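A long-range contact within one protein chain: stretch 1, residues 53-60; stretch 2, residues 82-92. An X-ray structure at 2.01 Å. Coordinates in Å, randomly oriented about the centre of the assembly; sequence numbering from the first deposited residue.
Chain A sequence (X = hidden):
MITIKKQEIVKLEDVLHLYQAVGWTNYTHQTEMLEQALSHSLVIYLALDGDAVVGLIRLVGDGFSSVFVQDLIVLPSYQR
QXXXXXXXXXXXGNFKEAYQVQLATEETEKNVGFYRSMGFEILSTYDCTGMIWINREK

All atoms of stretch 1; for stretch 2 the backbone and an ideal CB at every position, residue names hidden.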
# COMPACT_ATOMS: atom_id res chain seq x y z
N VAL A 53 -12.43 -3.65 -10.06
CA VAL A 53 -11.39 -3.32 -9.00
C VAL A 53 -9.99 -3.62 -9.57
O VAL A 53 -9.68 -4.76 -9.92
CB VAL A 53 -11.65 -4.10 -7.69
CG1 VAL A 53 -10.54 -3.80 -6.58
CG2 VAL A 53 -13.05 -3.79 -7.15
N VAL A 54 -9.20 -2.59 -9.80
CA VAL A 54 -7.91 -2.75 -10.49
C VAL A 54 -6.68 -2.41 -9.58
O VAL A 54 -5.55 -2.63 -9.95
CB VAL A 54 -7.87 -2.11 -11.95
CG1 VAL A 54 -9.11 -2.58 -12.76
CG2 VAL A 54 -7.77 -0.54 -12.00
N GLY A 55 -6.93 -1.90 -8.37
CA GLY A 55 -5.81 -1.41 -7.54
C GLY A 55 -6.29 -1.26 -6.13
O GLY A 55 -7.51 -1.12 -5.92
N LEU A 56 -5.36 -1.36 -5.17
CA LEU A 56 -5.67 -1.21 -3.76
C LEU A 56 -4.47 -0.55 -3.04
O LEU A 56 -3.32 -0.77 -3.43
CB LEU A 56 -6.02 -2.59 -3.14
CG LEU A 56 -6.16 -2.81 -1.62
CD1 LEU A 56 -7.11 -3.99 -1.29
CD2 LEU A 56 -4.74 -3.02 -0.97
N ILE A 57 -4.75 0.27 -2.05
CA ILE A 57 -3.71 0.70 -1.07
C ILE A 57 -4.28 0.44 0.31
O ILE A 57 -5.48 0.60 0.51
CB ILE A 57 -3.19 2.17 -1.26
CG1 ILE A 57 -1.99 2.50 -0.27
CG2 ILE A 57 -4.37 3.16 -1.08
CD1 ILE A 57 -1.29 3.87 -0.64
N ARG A 58 -3.44 -0.04 1.22
CA ARG A 58 -3.85 -0.34 2.56
C ARG A 58 -2.77 0.17 3.54
O ARG A 58 -1.58 -0.21 3.50
CB ARG A 58 -4.04 -1.85 2.76
CG ARG A 58 -4.62 -2.25 4.05
CD ARG A 58 -5.09 -3.71 4.03
NE ARG A 58 -3.99 -4.69 4.13
CZ ARG A 58 -3.41 -5.09 5.26
NH1 ARG A 58 -3.67 -4.54 6.45
NH2 ARG A 58 -2.49 -6.04 5.18
N LEU A 59 -3.20 1.06 4.42
CA LEU A 59 -2.29 1.63 5.44
C LEU A 59 -2.61 1.05 6.78
O LEU A 59 -3.76 0.77 7.07
CB LEU A 59 -2.46 3.14 5.50
CG LEU A 59 -2.35 4.01 4.25
CD1 LEU A 59 -2.40 5.45 4.71
CD2 LEU A 59 -1.11 3.75 3.48
N VAL A 60 -1.57 0.89 7.61
CA VAL A 60 -1.66 0.32 8.96
C VAL A 60 -0.82 1.14 9.95
O VAL A 60 0.02 1.96 9.53
CB VAL A 60 -1.19 -1.18 9.03
CG1 VAL A 60 -2.09 -2.08 8.12
CG2 VAL A 60 0.30 -1.32 8.70
N UNK A 82 -0.32 6.44 -13.60
CA UNK A 82 -0.50 7.21 -12.40
C UNK A 82 -1.50 6.65 -11.40
O UNK A 82 -1.90 7.38 -10.52
CB UNK A 82 -0.93 8.63 -12.79
N UNK A 83 -1.87 5.38 -11.53
CA UNK A 83 -2.79 4.73 -10.55
C UNK A 83 -2.18 4.59 -9.15
O UNK A 83 -2.81 4.90 -8.17
CB UNK A 83 -3.19 3.34 -11.05
N UNK A 84 -0.96 4.07 -9.09
CA UNK A 84 -0.21 3.99 -7.83
C UNK A 84 -0.09 5.36 -7.19
O UNK A 84 -0.29 5.45 -6.02
CB UNK A 84 1.18 3.40 -8.06
N UNK A 85 0.23 6.41 -7.95
CA UNK A 85 0.34 7.79 -7.41
C UNK A 85 -0.93 8.30 -6.79
O UNK A 85 -0.92 8.91 -5.71
CB UNK A 85 0.76 8.76 -8.52
N UNK A 86 -2.02 8.13 -7.53
CA UNK A 86 -3.33 8.49 -7.09
C UNK A 86 -3.67 7.83 -5.79
O UNK A 86 -4.10 8.50 -4.88
CB UNK A 86 -4.37 8.13 -8.16
N UNK A 87 -3.47 6.50 -5.72
CA UNK A 87 -3.75 5.71 -4.49
C UNK A 87 -2.95 6.27 -3.26
O UNK A 87 -3.52 6.52 -2.19
CB UNK A 87 -3.39 4.24 -4.72
N UNK A 88 -1.66 6.49 -3.49
CA UNK A 88 -0.73 7.05 -2.51
C UNK A 88 -1.17 8.46 -2.04
O UNK A 88 -1.25 8.75 -0.84
CB UNK A 88 0.68 7.11 -3.11
N UNK A 89 -1.45 9.34 -2.99
CA UNK A 89 -1.85 10.73 -2.64
C UNK A 89 -3.15 10.81 -1.87
O UNK A 89 -3.20 11.52 -0.85
CB UNK A 89 -1.98 11.57 -3.91
N UNK A 90 -4.16 10.04 -2.27
CA UNK A 90 -5.42 9.99 -1.47
C UNK A 90 -5.31 9.35 -0.09
O UNK A 90 -5.85 9.89 0.90
CB UNK A 90 -6.48 9.22 -2.26
N UNK A 91 -4.65 8.18 -0.01
CA UNK A 91 -4.54 7.53 1.30
C UNK A 91 -3.68 8.36 2.26
O UNK A 91 -4.11 8.61 3.37
CB UNK A 91 -3.95 6.13 1.15
N UNK A 92 -2.52 8.82 1.81
CA UNK A 92 -1.59 9.54 2.71
C UNK A 92 -2.10 10.94 3.08
O UNK A 92 -1.64 11.51 4.07
CB UNK A 92 -0.21 9.66 2.05

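Stretch 1 is a strand and stretch 2 is mostly a helix, running in similar directions at 32° with axes 8.5 Å apart at closest. The strand offers the helix Gly-55, Ile-57 and Leu-59, a surface without charge. No hydrogen bond crosses the contact.

Position 82 comes right before the helix, with phi 79° and psi 16°. Positive phi favours glycine, though asparagine is sometimes tolerated. The residue is Gly-82.

Position 83 points its CB toward the strand, but nothing of stretch 1 lies within 5.5 Å of that CB. The space beside Val-54 and Gly-55 suits a long apolar side chain such as leucine, isoleucine or methionine. It is Ile-83, whose CD1 reaches to 4.3 Å from CG2 of Val-54.

Position 84 points sideways and meets nothing of stretch 1, which leaves the choice open. It is Gly-84; its helical angles do not require glycine.

Positions 85 and 86 are out of reach of the strand and leave a wide choice, polar residues included. They are Ser-85 and Ser-86. The OG of Ser-86 donates a hydrogen bond to O of Gly-82, 2.8 Å away.

Position 87 points toward the strand, its ideal CB 3.9 Å from CG2 of Ile-57. Gly-55 has no side chain and leaves room ahead, so leucine or methionine would fit. It is Leu-87. Its CD1 lies 3.7 Å from O of Leu-56. A CB on Gly-55 would be tight, 3.4 Å from CD1 of Leu-87.

Position 88 points away, yet its ideal CB is 4.5 Å from CD1 of Ile-57. A flexible apolar chain could fold back onto that methyl; leucine or methionine would do. It is Met-88, present as selenomethionine. Its SE sits 3.6 Å from CD1 of Ile-57.

Position 89 points away and suits a polar or charged residue. It is Lys-89.

Position 90 points sideways with no strand atom near its CB, and many residues would suit. It is Glu-90, whose end leads away.

Position 91 points toward the strand. Its ideal CB is already 3.7 Å from CG2 of Ile-57 and 3.9 Å from CD1 of Leu-59, so a small residue, alanine or perhaps serine, fits best. It is Ala-91, its methyl packed against both side chains.

Position 92 points sideways, its ideal CB 5.4 Å from CD1 of Leu-59. A longer apolar chain could reach that methyl. It is Leu-92, whose CD2 comes to 4.1 Å from CD1 of Leu-59.

Stretch 2 (82-92) GIGSSLMKEAL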
# COMPACT_ATOMS: atom_id res chain seq x y z
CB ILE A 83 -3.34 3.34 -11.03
CG1 ILE A 83 -4.02 3.47 -12.42
CG2 ILE A 83 -4.38 2.78 -9.99
CD1 ILE A 83 -4.59 2.13 -12.98
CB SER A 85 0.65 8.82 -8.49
OG SER A 85 1.97 8.70 -8.91
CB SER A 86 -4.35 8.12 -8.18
OG SER A 86 -4.01 8.83 -9.34
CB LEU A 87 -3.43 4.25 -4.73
CG LEU A 87 -4.45 3.45 -5.59
CD1 LEU A 87 -3.87 2.04 -5.85
CD2 LEU A 87 -5.79 3.36 -4.85
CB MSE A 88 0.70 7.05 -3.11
CG MSE A 88 1.43 5.64 -3.07
SE MSE A 88 2.01 5.10 -1.42
CE MSE A 88 3.44 6.21 -1.29
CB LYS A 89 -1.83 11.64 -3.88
CG LYS A 89 -0.42 11.82 -4.48
CD LYS A 89 -0.46 12.54 -5.86
CE LYS A 89 0.90 12.60 -6.49
NZ LYS A 89 1.97 13.13 -5.57
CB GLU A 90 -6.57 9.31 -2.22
CG GLU A 90 -6.95 9.99 -3.55
CD GLU A 90 -7.34 11.47 -3.38
OE1 GLU A 90 -7.99 11.81 -2.37
OE2 GLU A 90 -6.96 12.29 -4.26
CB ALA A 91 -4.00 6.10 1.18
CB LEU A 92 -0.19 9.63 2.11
CG LEU A 92 0.57 8.30 1.99
CD1 LEU A 92 1.84 8.57 1.29
CD2 LEU A 92 0.75 7.68 3.39
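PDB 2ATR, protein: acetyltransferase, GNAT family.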